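Long-range contacts in A223 penton protein C-terminal domain-containing protein (Sulfolobus turreted icosahedral virus, PDB 4IL7), which is a structural protein of the viral capsid, seen here as its C-terminal domain with a partial jelly-roll fold, and probably helps build the penton at the vertices: residues 97-103 / 152-158; 105-111 / 146-151; 114-118 / 134-139. The protein carries 1 engineered substitution. All coordinates share one frame; numbering follows the deposited sequence. Where two conformers were deposited one is given.

Contact 1. Residues 97-103 / 152-158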
# COMPACT_ATOMS: atom_id res chain seq x y z
N GLY A 97 10.41 1.02 -8.57
CA GLY A 97 9.42 1.97 -9.08
C GLY A 97 8.70 2.67 -7.95
O GLY A 97 9.27 2.86 -6.89
N TYR A 98 7.44 3.04 -8.19
CA TYR A 98 6.61 3.70 -7.21
C TYR A 98 5.44 2.79 -6.84
O TYR A 98 4.62 2.42 -7.69
CB TYR A 98 6.09 5.04 -7.72
CG TYR A 98 7.18 5.99 -7.99
CD1 TYR A 98 7.71 6.76 -6.97
CD2 TYR A 98 7.75 6.06 -9.25
CE1 TYR A 98 8.77 7.62 -7.21
CE2 TYR A 98 8.81 6.90 -9.51
CZ TYR A 98 9.32 7.68 -8.48
OH TYR A 98 10.37 8.54 -8.73
N LEU A 99 5.37 2.47 -5.57
CA LEU A 99 4.22 1.79 -5.01
C LEU A 99 3.09 2.79 -4.84
O LEU A 99 3.23 3.87 -4.21
CB LEU A 99 4.54 1.21 -3.67
CG LEU A 99 3.44 0.38 -3.00
CD1 LEU A 99 3.15 -0.88 -3.79
CD2 LEU A 99 3.83 0.03 -1.57
N ILE A 100 1.94 2.44 -5.43
CA ILE A 100 0.76 3.26 -5.31
C ILE A 100 -0.30 2.52 -4.50
O ILE A 100 -0.69 1.41 -4.84
CB ILE A 100 0.16 3.64 -6.69
CG1 ILE A 100 1.21 4.23 -7.62
CG2 ILE A 100 -1.04 4.53 -6.52
CD1 ILE A 100 1.74 5.54 -7.15
N ILE A 101 -0.78 3.17 -3.45
CA ILE A 101 -1.84 2.67 -2.60
C ILE A 101 -2.96 3.64 -2.75
O ILE A 101 -2.85 4.82 -2.35
CB ILE A 101 -1.43 2.53 -1.13
CG1 ILE A 101 -0.14 1.66 -0.97
CG2 ILE A 101 -2.59 1.92 -0.35
CD1 ILE A 101 1.01 2.51 -0.64
N SER A 102 -4.04 3.21 -3.39
CA SER A 102 -5.24 4.07 -3.59
C SER A 102 -6.32 3.61 -2.64
O SER A 102 -6.83 2.50 -2.77
CB SER A 102 -5.71 3.96 -5.03
OG SER A 102 -6.85 4.76 -5.24
N ILE A 103 -6.67 4.42 -1.66
CA ILE A 103 -7.67 4.07 -0.66
C ILE A 103 -8.87 4.94 -0.90
O ILE A 103 -8.76 6.18 -0.90
CB ILE A 103 -7.12 4.32 0.76
CG1 ILE A 103 -5.80 3.60 1.03
CG2 ILE A 103 -8.19 3.93 1.77
CD1 ILE A 103 -5.92 2.07 0.99
N ALA A 152 -12.23 0.74 0.02
CA ALA A 152 -11.71 0.01 -1.12
C ALA A 152 -10.20 0.21 -1.16
O ALA A 152 -9.74 1.37 -1.01
CB ALA A 152 -12.37 0.50 -2.41
N ILE A 153 -9.46 -0.84 -1.41
CA ILE A 153 -8.02 -0.82 -1.36
C ILE A 153 -7.47 -1.30 -2.68
O ILE A 153 -7.71 -2.45 -3.08
CB ILE A 153 -7.54 -1.74 -0.22
CG1 ILE A 153 -8.10 -1.36 1.14
CG2 ILE A 153 -6.02 -1.84 -0.19
CD1 ILE A 153 -8.04 -2.48 2.18
N LEU A 154 -6.68 -0.47 -3.36
CA LEU A 154 -6.03 -0.82 -4.62
C LEU A 154 -4.53 -0.58 -4.45
O LEU A 154 -4.15 0.51 -4.03
CB LEU A 154 -6.58 0.02 -5.73
CG LEU A 154 -5.90 -0.13 -7.11
CD1 LEU A 154 -6.16 -1.50 -7.66
CD2 LEU A 154 -6.33 0.99 -8.03
N ILE A 155 -3.73 -1.60 -4.71
CA ILE A 155 -2.29 -1.47 -4.58
C ILE A 155 -1.68 -1.93 -5.90
O ILE A 155 -1.96 -3.02 -6.39
CB ILE A 155 -1.73 -2.35 -3.45
CG1 ILE A 155 -2.42 -2.02 -2.13
CG2 ILE A 155 -0.22 -2.15 -3.35
CD1 ILE A 155 -1.99 -2.85 -0.94
N TYR A 156 -0.86 -1.08 -6.50
CA TYR A 156 -0.17 -1.43 -7.73
C TYR A 156 1.16 -0.69 -7.74
O TYR A 156 1.42 0.15 -6.91
CB TYR A 156 -1.00 -1.01 -8.98
CG TYR A 156 -1.34 0.43 -9.17
CD1 TYR A 156 -2.44 1.00 -8.59
CD2 TYR A 156 -0.55 1.24 -9.99
CE1 TYR A 156 -2.75 2.33 -8.78
CE2 TYR A 156 -0.89 2.57 -10.22
CZ TYR A 156 -1.99 3.12 -9.65
OH TYR A 156 -2.31 4.45 -9.86
N GLU A 157 2.04 -1.05 -8.67
CA GLU A 157 3.36 -0.40 -8.81
C GLU A 157 3.54 0.15 -10.21
O GLU A 157 3.33 -0.55 -11.20
CB GLU A 157 4.48 -1.39 -8.54
CG GLU A 157 5.83 -0.73 -8.52
CD GLU A 157 7.02 -1.62 -8.34
OE1 GLU A 157 6.94 -2.85 -8.52
OE2 GLU A 157 8.04 -1.00 -7.92
N GLU A 158 3.95 1.42 -10.27
CA GLU A 158 4.34 2.09 -11.49
C GLU A 158 5.80 1.71 -11.73
O GLU A 158 6.64 1.99 -10.88
CB GLU A 158 4.26 3.62 -11.34
CG GLU A 158 2.90 4.22 -10.99
CD GLU A 158 2.83 5.75 -11.18
OE1 GLU A 158 1.92 6.38 -10.57
OE2 GLU A 158 3.65 6.31 -11.94

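Contact 2. Residues 105-111 / 146-151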
# COMPACT_ATOMS: atom_id res chain seq x y z
N ASN A 105 -13.03 5.76 -0.21
CA ASN A 105 -14.17 5.54 0.68
C ASN A 105 -15.00 6.82 0.60
O ASN A 105 -14.74 7.65 -0.26
CB ASN A 105 -13.76 5.20 2.09
CG ASN A 105 -12.92 6.26 2.71
OD1 ASN A 105 -13.10 7.44 2.46
ND2 ASN A 105 -11.95 5.85 3.48
N THR A 106 -16.02 6.99 1.43
CA THR A 106 -16.95 8.10 1.31
C THR A 106 -16.48 9.35 2.01
O THR A 106 -17.22 10.34 2.03
CB THR A 106 -18.35 7.74 1.85
OG1 THR A 106 -18.24 7.41 3.24
CG2 THR A 106 -18.94 6.55 1.05
N SER A 107 -15.27 9.33 2.54
CA SER A 107 -14.69 10.48 3.21
C SER A 107 -13.33 10.83 2.61
O SER A 107 -12.91 10.30 1.57
CB SER A 107 -14.58 10.19 4.70
OG SER A 107 -14.34 11.40 5.39
N THR A 108 -12.66 11.77 3.25
CA THR A 108 -11.37 12.26 2.79
C THR A 108 -10.43 12.35 4.00
O THR A 108 -10.89 12.48 5.08
CB THR A 108 -11.56 13.66 2.13
OG1 THR A 108 -12.18 13.52 0.82
CG2 THR A 108 -10.28 14.43 2.00
N GLY A 109 -9.13 12.32 3.77
CA GLY A 109 -8.16 12.61 4.85
C GLY A 109 -7.38 11.40 5.32
O GLY A 109 -7.29 10.41 4.61
N ASN A 110 -6.80 11.51 6.50
CA ASN A 110 -6.00 10.41 7.01
C ASN A 110 -6.88 9.20 7.18
O ASN A 110 -8.00 9.26 7.68
CB ASN A 110 -5.34 10.79 8.33
CG ASN A 110 -4.23 11.81 8.12
OD1 ASN A 110 -3.49 11.81 7.17
ND2 ASN A 110 -4.19 12.80 9.02
N ILE A 111 -6.33 8.02 6.85
CA ILE A 111 -7.11 6.77 6.86
C ILE A 111 -6.38 5.55 7.46
O ILE A 111 -7.03 4.53 7.66
CB ILE A 111 -7.62 6.49 5.42
CG1 ILE A 111 -8.75 5.46 5.32
CG2 ILE A 111 -6.52 6.13 4.45
CD1 ILE A 111 -9.90 5.64 6.25
N THR A 146 -3.27 -1.14 8.08
CA THR A 146 -4.37 -0.99 9.04
C THR A 146 -5.08 0.30 8.75
O THR A 146 -4.45 1.35 8.84
CB THR A 146 -3.90 -1.09 10.48
OG1 THR A 146 -3.14 -2.29 10.67
CG2 THR A 146 -5.00 -1.05 11.49
N LEU A 147 -6.36 0.25 8.42
CA LEU A 147 -7.20 1.40 8.15
C LEU A 147 -8.14 1.65 9.30
O LEU A 147 -8.55 0.69 9.98
CB LEU A 147 -7.96 1.30 6.84
CG LEU A 147 -7.18 0.92 5.60
CD1 LEU A 147 -8.07 0.90 4.40
CD2 LEU A 147 -5.98 1.85 5.36
N THR A 148 -8.54 2.92 9.43
CA THR A 148 -9.46 3.28 10.52
C THR A 148 -10.92 3.13 10.16
O THR A 148 -11.79 3.19 11.03
CB THR A 148 -9.15 4.70 11.04
OG1 THR A 148 -9.26 5.63 9.95
CG2 THR A 148 -7.77 4.73 11.65
N SER A 149 -11.25 3.00 8.87
CA SER A 149 -12.61 2.73 8.44
C SER A 149 -12.57 1.98 7.12
O SER A 149 -11.62 2.05 6.34
CB SER A 149 -13.45 3.96 8.40
OG SER A 149 -13.06 4.78 7.43
N SER A 150 -13.59 1.17 6.90
CA SER A 150 -13.61 0.30 5.76
C SER A 150 -13.57 1.08 4.47
O SER A 150 -14.29 2.05 4.24
CB SER A 150 -14.85 -0.53 5.80
OG SER A 150 -14.90 -1.55 4.81
N SER A 151 -12.75 0.58 3.62
CA SER A 151 -12.42 1.22 2.36
C SER A 151 -12.22 0.25 1.24
O SER A 151 -11.92 -0.92 1.46
CB SER A 151 -11.14 2.03 2.52
OG SER A 151 -11.22 2.96 3.60
O HOH W 1 -7.85 7.84 10.26

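Contact 3. Residues 114-118 / 134-139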
# COMPACT_ATOMS: atom_id res chain seq x y z
N ILE A 114 0.57 1.89 6.57
CA ILE A 114 1.16 0.73 5.88
C ILE A 114 2.57 0.55 6.36
O ILE A 114 3.30 1.49 6.59
CB ILE A 114 1.07 0.85 4.32
CG1 ILE A 114 1.40 -0.44 3.59
CG2 ILE A 114 1.85 2.04 3.83
CD1 ILE A 114 1.09 -0.41 2.08
N THR A 115 3.01 -0.73 6.44
CA THR A 115 4.36 -1.08 6.79
C THR A 115 5.02 -1.83 5.69
O THR A 115 4.42 -2.79 5.14
CB THR A 115 4.39 -1.93 8.05
OG1 THR A 115 3.74 -1.24 9.12
CG2 THR A 115 5.81 -2.28 8.50
N LEU A 116 6.20 -1.44 5.30
CA LEU A 116 7.02 -2.04 4.28
C LEU A 116 8.32 -2.53 4.84
O LEU A 116 8.89 -1.86 5.74
CB LEU A 116 7.36 -1.07 3.17
CG LEU A 116 6.21 -0.34 2.48
CD1 LEU A 116 6.67 0.56 1.35
CD2 LEU A 116 5.17 -1.29 1.93
N THR A 117 8.89 -3.60 4.33
CA THR A 117 10.20 -4.07 4.74
C THR A 117 11.05 -4.32 3.53
O THR A 117 10.58 -4.89 2.55
CB THR A 117 10.07 -5.29 5.64
OG1 THR A 117 9.68 -6.46 4.89
CG2 THR A 117 9.18 -5.11 6.76
N ILE A 118 12.32 -3.92 3.57
CA ILE A 118 13.25 -4.19 2.49
C ILE A 118 14.53 -4.57 3.19
O ILE A 118 15.10 -3.79 3.99
CB ILE A 118 13.41 -2.99 1.53
CG1 ILE A 118 14.46 -3.26 0.47
CG2 ILE A 118 13.72 -1.66 2.20
CD1 ILE A 118 14.15 -4.41 -0.48
N ILE A 134 4.87 5.84 -2.90
CA ILE A 134 6.08 5.53 -2.16
C ILE A 134 7.11 4.89 -3.08
O ILE A 134 6.89 3.86 -3.66
CB ILE A 134 5.78 4.54 -1.00
CG1 ILE A 134 4.64 5.06 -0.10
CG2 ILE A 134 7.03 4.26 -0.19
CD1 ILE A 134 4.13 4.04 0.95
N PRO A 135 8.29 5.54 -3.25
CA PRO A 135 9.38 4.89 -3.96
C PRO A 135 9.81 3.60 -3.30
O PRO A 135 9.98 3.58 -2.09
CB PRO A 135 10.51 5.93 -3.90
CG PRO A 135 9.84 7.20 -3.53
CD PRO A 135 8.65 6.85 -2.73
N VAL A 136 9.97 2.55 -4.07
CA VAL A 136 10.34 1.27 -3.58
C VAL A 136 11.35 0.55 -4.52
O VAL A 136 11.40 0.78 -5.74
CB VAL A 136 9.11 0.35 -3.38
CG1 VAL A 136 8.22 0.89 -2.28
CG2 VAL A 136 8.32 0.15 -4.66
N ILE A 137 12.15 -0.33 -3.93
CA ILE A 137 13.03 -1.16 -4.72
C ILE A 137 12.46 -2.59 -4.76
O ILE A 137 11.63 -3.04 -3.93
CB ILE A 137 14.50 -1.10 -4.27
CG1 ILE A 137 14.67 -1.95 -3.06
CG2 ILE A 137 14.87 0.34 -3.91
CD1 ILE A 137 16.11 -1.99 -2.60
N ALA A 138 12.85 -3.29 -5.79
CA ALA A 138 12.45 -4.67 -6.01
C ALA A 138 12.63 -5.56 -4.81
O ALA A 138 13.68 -5.52 -4.14
CB ALA A 138 13.22 -5.22 -7.19
N GLY A 139 11.62 -6.34 -4.49
CA GLY A 139 11.64 -7.28 -3.38
C GLY A 139 11.16 -6.71 -2.06
O GLY A 139 11.04 -7.43 -1.08

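Contact 1. Residues 97-103 / 152-158
The ring of Y156 lies across the side chain of I100, which fills the underside of the ring. I100 CB stands over one ring face, 3.8 Å from the ring centroid and only 14° off the ring normal, which identifies a CH-pi contact. Both branches of I100 lie under this same face: CG2 sits beneath the phenol end at 3.6 Å from Y156 CZ, while CG1 underlies the CE2 edge. Y156 can cover its partner because chi1 of 60° sets CG between the backbone N and the carbonyl carbon, folding the ring over I100 of the neighbouring strand. Beyond the ring, in one of its two conformers, the extended chain of E158 angles over the other end of I100, bringing OE1 to 3.5 Å from I100 CD1.

The backbones run antiparallel at 158°, with six bridges in unbroken register. Hydrogen-bonded pairs Y98-E158, I100-Y156 and S102-L154 alternate with non-hydrogen-bonded pairs, the two central strands of a four-stranded sheet in the partial jelly roll. Its outer neighbours are 76-83 and 130-136. The bond from I100 N to Y156 O is 2.8 Å long.

On the other face, I101, I103, I153 and I155 form a ridge of aliphatic groups turned to strand 141-147 of the opposing sheet, where I101 and I155 both touch M145. L99, packed against I79 and I93, reaches across: with CG anti to the backbone N, its CD1 lodges 3.6 Å from I155 CG2. I103 and I153 lie alongside each other, I103 CD1 meeting both CG1 and CG2 of I153 in one of two I103 conformers. At the end of this row E157 lays its CG 3.5 Å from Y98 O, and a weak hydrogen bond ties its OE1 to A95 N.

Contact 2. Residues 105-111 / 146-151
N105, in one of its two conformers, meets S151 through a hydrogen bond from ND2 to OG, 3.0 Å long. S151 OG lies nearly in the amide plane of N105, and the angle of 164° at the hydrogen means that the N-H points almost directly at the hydroxyl. The amide is held at its other end as well: OD1 of N105 accepts from S107 N at 2.9 Å, closing an Asx turn. With chi1 at 59°, the amide folds back over its own backbone, where it can serve both partners. S151 OG in turn donates to S149 O, so a chain of two hydrogen bonds runs from the N105 amide through a buried hydroxyl to the corner of the second segment.

After the turn the chain swings outward and returns at N110, whose carbonyl accepts from a water. That water lies 2.6 Å from T148 OG1, bridging N110 O and T148 OG1. The polar end of N110 is engaged elsewhere, its OD1 accepting from Q128 and N126.

I111 carries most of the apolar contact. Its carbonyl O accepts from T148 N at 2.8 Å, although the donor is tilted 31° from the carbonyl plane, and the CA of L147 approaches the same oxygen. CG1 of I111 is anti to the backbone N, which sends CD1 across to the corner hydroxyls, 3.5 Å from S149 OG and 3.8 Å from T148 OG1. CG2 meets L147 CD2 more loosely.

The second segment turns at T148 and S149, passing from strand 141-147 in one sheet to strand 150-158 in the other. The first makes the matching passage from strand 97-104 to strand 110-118, and between the two sheets I111, L147 and S151 all pack against I103, with L127 of strand 121-128 touching I111 and L147.

Contact 3. Residues 114-118 / 134-139
Strand 114-118 and the short strand 134-136 run in nearly the same direction, 20° apart, but their axes come no nearer than 10.3 Å. That spacing is too wide for hydrogen-bonded neighbours and matches two layers facing each other, as expected for the beta sandwich of a partial jelly roll. Strand 110-118 belongs to one four-stranded sheet and 130-136 is an outer strand of the other, so side chains make most of the contact. The backbones draw together only where the second segment leaves its strand, with the CA atoms of I118 and G139 6.8 Å apart.

Alternate residues I114, L116 and I118 turn their side chains toward the opposing layer. I114 and I134 slide past one another in opposite directions, I114 CG2 coming to 4.2 Å from I134 CD1. L116 meets I134 tip to tip, and its CD1 also touches V136 CG1, 4.0 Å away, with the side chains of L116 and V136 at about a right angle. One methyl thus joins two residues of the facing strand. Around this buried part, I142 lies against I114 and L116, F125 touches I134, and I101 reaches both I114 and I134.

Toward the edge, I118 crosses I137 at about a right angle. I137 lies just beyond the strand, followed by A138, whose N is held by N96 OD1. Chi1 of 176° carries I118 CG1 anti to the backbone N and out to this loop, where CD1 nears the A138-G139 backbone and both CG1 and CD1 rest on the I137 chain; the shortest of these approaches is I118 CD1 to I137 CG1, 3.6 Å.

In the fold
Contact 1 is the most central of the three, its centre about 5 Å from that of the chain, against about 9 Å for contact 3 and 13 Å for the peripheral contact 2. It joins neighbours within one sheet by regular backbone bonding, with a buried aliphatic face and a more exposed one bearing Y98, S102, L154, Y156 and E158. Contact 3 spans the two sheets mainly by aliphatic packing, buried at I114, L116 and I134. Contact 2 lies where the chain changes sheets, and combines hydroxyls, an amide, a water and one backbone bond with the apolar I111. Contacts 1 and 2 share strand 150-158; backbone pairing of L99 with I134 links contacts 1 and 3. Contacts 2 and 3 share strand 110-118.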